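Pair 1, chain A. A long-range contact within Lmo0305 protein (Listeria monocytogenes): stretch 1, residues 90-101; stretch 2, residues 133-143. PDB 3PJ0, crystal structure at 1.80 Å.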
# COMPACT_ATOMS: atom_id res chain seq x y z
N ARG A 90 -14.73 22.32 2.96
CA ARG A 90 -13.40 21.81 2.56
C ARG A 90 -12.23 22.50 3.25
O ARG A 90 -11.06 22.30 2.85
CB ARG A 90 -13.23 21.84 1.02
CG ARG A 90 -14.14 20.85 0.25
CD ARG A 90 -13.65 19.41 0.14
NE ARG A 90 -14.57 18.66 -0.72
CZ ARG A 90 -14.35 18.19 -1.94
NH1 ARG A 90 -13.15 18.22 -2.52
NH2 ARG A 90 -15.37 17.60 -2.56
N ARG A 91 -12.49 23.33 4.25
CA ARG A 91 -11.38 23.92 5.01
C ARG A 91 -11.14 23.06 6.25
O ARG A 91 -12.09 22.56 6.86
CB ARG A 91 -11.66 25.38 5.43
CG ARG A 91 -11.32 26.44 4.36
CD ARG A 91 -12.13 26.31 3.12
NE ARG A 91 -13.56 26.41 3.42
CZ ARG A 91 -14.54 26.17 2.55
NH1 ARG A 91 -14.27 25.83 1.29
NH2 ARG A 91 -15.81 26.27 2.95
N VAL A 92 -9.87 22.87 6.59
CA VAL A 92 -9.47 22.18 7.85
C VAL A 92 -8.42 23.04 8.53
O VAL A 92 -7.92 24.00 7.92
CB VAL A 92 -8.93 20.76 7.63
CG1 VAL A 92 -9.97 19.91 6.93
CG2 VAL A 92 -7.62 20.76 6.82
N ALA A 93 -8.05 22.71 9.77
CA ALA A 93 -7.04 23.47 10.47
C ALA A 93 -6.08 22.56 11.22
O ALA A 93 -6.48 21.56 11.82
CB ALA A 93 -7.68 24.51 11.44
N TYR A 94 -4.81 22.89 11.16
CA TYR A 94 -3.80 22.15 11.86
C TYR A 94 -2.48 22.92 12.01
O TYR A 94 -2.32 24.00 11.44
CB TYR A 94 -3.58 20.80 11.21
CG TYR A 94 -3.25 20.76 9.70
CD1 TYR A 94 -2.33 21.62 9.12
CD2 TYR A 94 -3.82 19.75 8.88
CE1 TYR A 94 -2.01 21.51 7.74
CE2 TYR A 94 -3.49 19.63 7.54
CZ TYR A 94 -2.60 20.50 6.96
OH TYR A 94 -2.32 20.35 5.61
N HIS A 95 -1.53 22.35 12.76
CA HIS A 95 -0.24 22.96 12.96
C HIS A 95 0.48 23.14 11.60
O HIS A 95 0.34 22.28 10.72
CB HIS A 95 0.61 22.08 13.89
CG HIS A 95 1.88 22.72 14.36
ND1 HIS A 95 3.04 22.68 13.62
CD2 HIS A 95 2.18 23.40 15.49
CE1 HIS A 95 4.00 23.33 14.27
NE2 HIS A 95 3.50 23.77 15.41
N PRO A 96 1.24 24.23 11.41
CA PRO A 96 1.99 24.47 10.16
C PRO A 96 2.90 23.29 9.67
O PRO A 96 3.14 23.13 8.47
CB PRO A 96 2.88 25.67 10.52
CG PRO A 96 2.11 26.40 11.52
CD PRO A 96 1.42 25.35 12.35
N LEU A 97 3.37 22.48 10.61
CA LEU A 97 4.28 21.38 10.30
C LEU A 97 3.58 20.03 10.35
O LEU A 97 4.24 18.98 10.52
CB LEU A 97 5.51 21.41 11.22
CG LEU A 97 6.29 22.72 11.23
CD1 LEU A 97 7.62 22.63 12.02
CD2 LEU A 97 6.57 23.13 9.79
N SER A 98 2.26 20.03 10.20
CA SER A 98 1.54 18.76 10.12
C SER A 98 2.13 17.91 9.00
O SER A 98 2.64 18.43 8.00
CB SER A 98 0.05 18.95 9.87
OG SER A 98 -0.58 17.69 9.61
N HIS A 99 2.04 16.60 9.15
CA HIS A 99 2.62 15.70 8.17
C HIS A 99 1.91 15.92 6.84
O HIS A 99 2.53 15.83 5.77
CB HIS A 99 2.51 14.25 8.66
CG HIS A 99 3.28 13.25 7.86
ND1 HIS A 99 2.76 12.64 6.72
CD2 HIS A 99 4.49 12.69 8.07
CE1 HIS A 99 3.64 11.76 6.27
NE2 HIS A 99 4.69 11.76 7.06
N LEU A 100 0.62 16.22 6.91
CA LEU A 100 -0.18 16.49 5.73
C LEU A 100 0.30 17.72 4.94
O LEU A 100 0.23 17.77 3.72
CB LEU A 100 -1.65 16.71 6.12
CG LEU A 100 -2.59 15.58 6.63
CD1 LEU A 100 -3.05 14.73 5.50
CD2 LEU A 100 -2.05 14.73 7.84
N GLU A 101 0.81 18.71 5.66
CA GLU A 101 1.21 19.96 5.04
C GLU A 101 2.58 19.90 4.40
O GLU A 101 2.79 20.51 3.34
CB GLU A 101 1.22 21.06 6.10
CG GLU A 101 1.48 22.45 5.58
CD GLU A 101 0.34 22.98 4.70
OE1 GLU A 101 -0.76 22.37 4.67
OE2 GLU A 101 0.57 24.04 4.06
N SER A 133 -9.23 32.04 16.87
CA SER A 133 -8.86 33.13 15.96
C SER A 133 -9.02 32.80 14.47
O SER A 133 -8.70 33.64 13.63
CB SER A 133 -7.39 33.52 16.20
OG SER A 133 -7.18 33.93 17.54
N LEU A 134 -9.47 31.59 14.13
CA LEU A 134 -9.69 31.24 12.72
C LEU A 134 -10.66 32.23 12.09
O LEU A 134 -11.67 32.58 12.69
CB LEU A 134 -10.23 29.81 12.56
CG LEU A 134 -9.24 28.65 12.78
CD1 LEU A 134 -9.97 27.35 12.93
CD2 LEU A 134 -8.24 28.55 11.63
N ARG A 135 -10.32 32.71 10.91
CA ARG A 135 -11.13 33.71 10.19
C ARG A 135 -12.28 33.16 9.35
O ARG A 135 -13.05 33.94 8.75
CB ARG A 135 -10.23 34.63 9.38
CG ARG A 135 -9.74 35.82 10.18
CD ARG A 135 -8.51 36.50 9.60
NE ARG A 135 -7.25 35.87 10.05
CZ ARG A 135 -6.63 34.87 9.44
NH1 ARG A 135 -7.13 34.32 8.33
NH2 ARG A 135 -5.50 34.39 9.94
N GLU A 136 -12.39 31.84 9.30
CA GLU A 136 -13.51 31.18 8.66
C GLU A 136 -13.72 29.83 9.33
O GLU A 136 -12.79 29.28 9.94
CB GLU A 136 -13.31 31.01 7.15
CG GLU A 136 -12.04 30.28 6.79
CD GLU A 136 -11.82 30.26 5.29
OE1 GLU A 136 -12.73 29.81 4.58
OE2 GLU A 136 -10.74 30.71 4.85
N PRO A 137 -14.93 29.29 9.20
CA PRO A 137 -15.22 28.00 9.82
C PRO A 137 -14.48 26.85 9.14
O PRO A 137 -14.10 26.96 7.96
CB PRO A 137 -16.74 27.84 9.63
CG PRO A 137 -17.24 29.19 9.19
CD PRO A 137 -16.11 29.85 8.52
N VAL A 138 -14.28 25.79 9.90
CA VAL A 138 -13.61 24.58 9.40
C VAL A 138 -14.42 23.33 9.69
O VAL A 138 -15.21 23.31 10.64
CB VAL A 138 -12.19 24.43 10.01
CG1 VAL A 138 -11.30 25.57 9.51
CG2 VAL A 138 -12.24 24.38 11.57
N SER A 139 -14.28 22.30 8.85
CA SER A 139 -14.95 21.02 9.09
C SER A 139 -14.26 20.24 10.20
O SER A 139 -14.92 19.55 10.98
CB SER A 139 -15.01 20.15 7.84
OG SER A 139 -13.73 19.97 7.26
N SER A 140 -12.93 20.30 10.22
CA SER A 140 -12.17 19.63 11.25
C SER A 140 -10.86 20.34 11.62
O SER A 140 -10.33 21.20 10.88
CB SER A 140 -11.82 18.21 10.80
OG SER A 140 -10.85 18.27 9.80
N VAL A 141 -10.40 19.97 12.81
CA VAL A 141 -9.10 20.35 13.33
C VAL A 141 -8.39 19.02 13.51
O VAL A 141 -8.98 18.02 13.96
CB VAL A 141 -9.22 21.10 14.69
CG1 VAL A 141 -7.87 21.23 15.40
CG2 VAL A 141 -9.83 22.47 14.47
N LEU A 142 -7.11 19.02 13.17
CA LEU A 142 -6.27 17.83 13.32
C LEU A 142 -5.22 18.19 14.34
O LEU A 142 -4.63 19.27 14.27
CB LEU A 142 -5.62 17.45 11.98
CG LEU A 142 -4.58 16.31 11.97
CD1 LEU A 142 -4.51 15.71 10.54
CD2 LEU A 142 -3.17 16.73 12.43
N ILE A 143 -5.02 17.29 15.31
CA ILE A 143 -4.03 17.46 16.38
C ILE A 143 -3.05 16.28 16.31
O ILE A 143 -3.43 15.13 16.17
CB ILE A 143 -4.72 17.42 17.78
CG1 ILE A 143 -5.83 18.47 17.88
CG2 ILE A 143 -3.71 17.47 18.89
CD1 ILE A 143 -5.37 19.93 17.72
O HOH W 1 -14.73 28.15 5.59
O HOH W 2 -2.03 19.86 14.30

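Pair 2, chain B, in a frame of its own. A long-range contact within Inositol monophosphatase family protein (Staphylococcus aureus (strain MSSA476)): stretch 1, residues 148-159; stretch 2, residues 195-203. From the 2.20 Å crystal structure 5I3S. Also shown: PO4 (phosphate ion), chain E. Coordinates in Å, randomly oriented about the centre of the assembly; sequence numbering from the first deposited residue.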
# COMPACT_ATOMS: atom_id res chain seq x y z
N ARG B 148 -4.36 -0.93 -19.59
CA ARG B 148 -3.05 -1.56 -19.91
C ARG B 148 -1.82 -0.80 -19.36
O ARG B 148 -0.79 -1.40 -19.18
CB ARG B 148 -2.92 -1.71 -21.45
N GLN B 149 -1.92 0.51 -19.17
CA GLN B 149 -0.89 1.32 -18.51
C GLN B 149 -1.30 1.84 -17.14
O GLN B 149 -0.70 2.76 -16.63
CB GLN B 149 -0.55 2.56 -19.39
CG GLN B 149 0.50 2.29 -20.45
CD GLN B 149 -0.12 2.00 -21.80
OE1 GLN B 149 -0.90 2.82 -22.33
NE2 GLN B 149 0.20 0.83 -22.38
N SER B 150 -2.34 1.29 -16.54
CA SER B 150 -2.81 1.80 -15.24
C SER B 150 -2.43 0.82 -14.13
O SER B 150 -2.33 -0.39 -14.37
CB SER B 150 -4.33 2.00 -15.26
OG SER B 150 -4.70 2.80 -16.37
N ILE B 151 -2.20 1.36 -12.94
CA ILE B 151 -2.17 0.65 -11.66
C ILE B 151 -3.48 0.86 -10.96
O ILE B 151 -3.93 1.99 -10.85
CB ILE B 151 -1.14 1.27 -10.70
CG1 ILE B 151 0.24 1.38 -11.36
CG2 ILE B 151 -1.02 0.43 -9.43
CD1 ILE B 151 1.27 1.97 -10.40
N ILE B 152 -4.02 -0.22 -10.39
CA ILE B 152 -5.30 -0.24 -9.76
C ILE B 152 -5.22 -0.73 -8.35
O ILE B 152 -4.35 -1.51 -8.01
CB ILE B 152 -6.29 -1.18 -10.50
CG1 ILE B 152 -5.90 -2.65 -10.37
CG2 ILE B 152 -6.34 -0.78 -11.98
CD1 ILE B 152 -6.87 -3.57 -11.06
N GLY B 153 -6.17 -0.27 -7.55
CA GLY B 153 -6.30 -0.66 -6.20
C GLY B 153 -7.38 -1.72 -6.09
O GLY B 153 -8.51 -1.48 -6.52
N ILE B 154 -7.03 -2.87 -5.48
CA ILE B 154 -7.99 -3.92 -5.23
C ILE B 154 -7.42 -4.88 -4.21
O ILE B 154 -6.30 -5.35 -4.36
CB ILE B 154 -8.37 -4.67 -6.54
CG1 ILE B 154 -9.46 -5.71 -6.27
CG2 ILE B 154 -7.18 -5.34 -7.20
CD1 ILE B 154 -9.97 -6.33 -7.56
N ASN B 155 -8.18 -5.19 -3.16
CA ASN B 155 -7.65 -6.11 -2.11
C ASN B 155 -7.53 -7.51 -2.72
O ASN B 155 -8.44 -7.96 -3.38
CB ASN B 155 -8.49 -6.12 -0.85
CG ASN B 155 -7.78 -6.70 0.36
OD1 ASN B 155 -7.60 -6.04 1.40
ND2 ASN B 155 -7.49 -7.93 0.30
N PRO B 156 -6.37 -8.17 -2.55
CA PRO B 156 -6.25 -9.57 -2.99
C PRO B 156 -7.39 -10.53 -2.57
O PRO B 156 -7.71 -11.47 -3.29
CB PRO B 156 -4.93 -10.02 -2.34
CG PRO B 156 -4.10 -8.76 -2.27
CD PRO B 156 -5.09 -7.65 -2.02
N ASN B 157 -7.92 -10.39 -1.37
CA ASN B 157 -9.08 -11.20 -0.92
C ASN B 157 -10.29 -11.30 -1.88
O ASN B 157 -11.03 -12.28 -1.83
CB ASN B 157 -9.60 -10.74 0.44
CG ASN B 157 -8.73 -11.21 1.57
OD1 ASN B 157 -8.82 -12.38 1.95
ND2 ASN B 157 -7.88 -10.34 2.10
N TRP B 158 -10.51 -10.28 -2.70
CA TRP B 158 -11.60 -10.28 -3.62
C TRP B 158 -11.33 -11.15 -4.83
O TRP B 158 -12.27 -11.60 -5.49
CB TRP B 158 -11.95 -8.86 -4.07
CG TRP B 158 -12.29 -7.87 -2.94
CD1 TRP B 158 -11.72 -6.64 -2.76
CD2 TRP B 158 -13.21 -8.05 -1.84
NE1 TRP B 158 -12.26 -6.01 -1.67
CE2 TRP B 158 -13.17 -6.85 -1.07
CE3 TRP B 158 -14.10 -9.06 -1.47
CZ2 TRP B 158 -13.97 -6.65 0.07
CZ3 TRP B 158 -14.93 -8.85 -0.31
CH2 TRP B 158 -14.82 -7.66 0.45
N LEU B 159 -10.08 -11.45 -5.11
CA LEU B 159 -9.77 -12.39 -6.18
C LEU B 159 -9.98 -13.85 -5.79
O LEU B 159 -9.96 -14.71 -6.69
CB LEU B 159 -8.36 -12.18 -6.74
CG LEU B 159 -8.22 -10.93 -7.61
CD1 LEU B 159 -8.12 -9.66 -6.78
CD2 LEU B 159 -6.98 -11.05 -8.43
N ASN B 195 -2.08 8.77 -7.72
CA ASN B 195 -1.26 7.65 -7.28
C ASN B 195 -1.78 6.27 -7.72
O ASN B 195 -1.00 5.31 -7.85
CB ASN B 195 -1.03 7.69 -5.76
CG ASN B 195 0.21 8.49 -5.39
OD1 ASN B 195 0.74 9.30 -6.20
ND2 ASN B 195 0.69 8.28 -4.16
N LEU B 196 -3.09 6.17 -7.91
CA LEU B 196 -3.72 5.02 -8.52
C LEU B 196 -4.65 5.55 -9.61
O LEU B 196 -5.28 6.59 -9.42
CB LEU B 196 -4.55 4.26 -7.50
CG LEU B 196 -3.93 3.59 -6.27
CD1 LEU B 196 -5.02 2.96 -5.39
CD2 LEU B 196 -2.93 2.54 -6.72
N GLU B 197 -4.77 4.82 -10.71
CA GLU B 197 -5.66 5.20 -11.79
C GLU B 197 -7.03 4.70 -11.52
O GLU B 197 -7.98 5.33 -11.96
CB GLU B 197 -5.18 4.72 -13.17
CG GLU B 197 -4.05 5.54 -13.80
CD GLU B 197 -2.64 5.22 -13.31
OE1 GLU B 197 -2.40 4.26 -12.54
OE2 GLU B 197 -1.73 5.92 -13.75
N ALA B 198 -7.16 3.60 -10.79
CA ALA B 198 -8.47 3.20 -10.30
C ALA B 198 -8.40 2.36 -9.03
O ALA B 198 -7.36 1.78 -8.70
CB ALA B 198 -9.21 2.44 -11.37
N TYR B 199 -9.54 2.28 -8.36
CA TYR B 199 -9.75 1.54 -7.15
C TYR B 199 -11.17 0.90 -7.21
O TYR B 199 -12.13 1.51 -7.70
CB TYR B 199 -9.65 2.48 -5.94
CG TYR B 199 -10.11 1.85 -4.65
CD1 TYR B 199 -9.43 0.74 -4.13
CD2 TYR B 199 -11.20 2.35 -3.95
CE1 TYR B 199 -9.82 0.14 -2.95
CE2 TYR B 199 -11.63 1.75 -2.76
CZ TYR B 199 -10.91 0.65 -2.25
OH TYR B 199 -11.34 -0.01 -1.10
N MET B 200 -11.30 -0.30 -6.65
CA MET B 200 -12.57 -0.96 -6.63
C MET B 200 -12.67 -1.89 -5.41
O MET B 200 -11.65 -2.39 -4.84
CB MET B 200 -12.79 -1.72 -7.98
CG MET B 200 -11.75 -2.81 -8.24
SD MET B 200 -11.32 -3.10 -9.97
CE MET B 200 -10.32 -1.66 -10.29
N THR B 201 -13.92 -2.09 -4.99
CA THR B 201 -14.26 -3.04 -3.94
C THR B 201 -15.74 -3.35 -4.10
O THR B 201 -16.49 -2.48 -4.52
CB THR B 201 -13.99 -2.50 -2.51
OG1 THR B 201 -14.55 -3.39 -1.52
CG2 THR B 201 -14.60 -1.09 -2.27
N PRO B 202 -16.15 -4.58 -3.72
CA PRO B 202 -17.58 -4.94 -3.77
C PRO B 202 -18.42 -4.33 -2.69
O PRO B 202 -19.63 -4.40 -2.80
CB PRO B 202 -17.56 -6.45 -3.56
CG PRO B 202 -16.20 -6.74 -2.91
CD PRO B 202 -15.27 -5.75 -3.50
N ARG B 203 -17.85 -3.75 -1.63
CA ARG B 203 -18.68 -3.32 -0.49
C ARG B 203 -18.02 -2.17 0.26
O ARG B 203 -16.91 -2.32 0.71
CB ARG B 203 -18.89 -4.47 0.51
P PO4 E . -8.98 -2.30 0.66
O1 PO4 E . -8.88 -1.01 1.44
O2 PO4 E . -9.14 -3.45 1.57
O3 PO4 E . -7.70 -2.40 -0.15
O4 PO4 E . -10.14 -2.18 -0.31
O HOH W 3 -10.72 -3.77 -2.56
O HOH W 4 -12.72 -3.19 0.34

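Pair 1 and pair 2 both place two short parallel strands side by side, and 14 central residues superpose with an RMSD of 0.8 Å. The strand axes approach to 4.8 Å and cross at -26° in pair 1; the corresponding values in pair 2 are 4.4 Å and -30°. In each pair a loop leads into the second strand, and the contact buries 541 Å² in pair 1 and 632 Å² in pair 2.

The two pairs share three ladder bonds. A:Ser139 N donates to A:Arg91 O (3.0 Å), as B:Glu197 N does to B:Ile151 O (3.0 Å). A:Ala93 N donates to A:Ser140 O (3.0 Å), matched by a shorter bond from B:Gly153 N to B:Ala198 O (2.6 Å). Finally, A:Leu142 N donates to A:Ala93 O (2.9 Å), and B:Met200 N to B:Gly153 O (3.0 Å). One residue of the first strand thus uses both its N and its O to bind the second, as expected of parallel pairing.

That residue, A:Ala93 or B:Gly153, marks a clear difference in packing. The methyl of A:Ala93 lies among apolar side chains, with its CB 3.9 Å from A:Leu134 CD1, 4.2 Å from A:Val138 CG1 and 4.2 Å from A:Val141 CG2. In pair 2 the positions matching the two valines hold the larger B:Leu196 and B:Tyr199, and the methyl is absent. An ideal CB on B:Gly153 would clash with B:Leu196 CD1 at 2.9 Å and sit tightly against B:Tyr199 CD1 at 3.1 Å. Instead, B:Leu196 CD1 reaches to 3.9 Å from B:Gly153 CA, and the CA atoms of B:Gly153 and B:Tyr199 are 4.2 Å apart, against 4.7 Å between those of A:Ala93 and A:Val141.

On the other face, A:Val92 matches B:Ile152 and A:Ser140 matches B:Ala198. A:Val92 CG1 packs 3.4 Å from A:Ser140 OG, whereas B:Ile152 CG2 lies 4.4 Å from B:Ala198 CB. The longer isoleucine also brings its CD1 to 4.0 Å from B:Met200 CE.

B:Met200 occupies the position of A:Leu142. A:Leu142 CB lies 4.0 Å from A:Tyr94 CB, at the edge of the tyrosine ring, and A:Leu142 CD1 lies 3.8 Å from A:Leu100 CD2. B:Met200, whose side-chain end comes nearer the first stretch, places its CG 4.0 Å from CD1 of B:Ile154, the match of A:Tyr94.

At the entry to the ladder, polar and apolar roles change. A:Arg91 makes a long, purely electrostatic salt bridge with A:Glu136 (NE to OE1, 3.7 Å), and water 1 links the same two atoms; A:Arg91 CB also approaches A:Val138 CG1 (4.1 Å). The matching B:Ile151, which has no charge, makes the comparable contact from its CG2 to B:Leu196 CD2 at 3.9 Å. Here the acidic residue is B:Glu197, aligned with A:Ser139; its OE1 accepts from B:Ile151 N at 2.9 Å, so its carboxylate adds a side-chain bond to the backbone ladder.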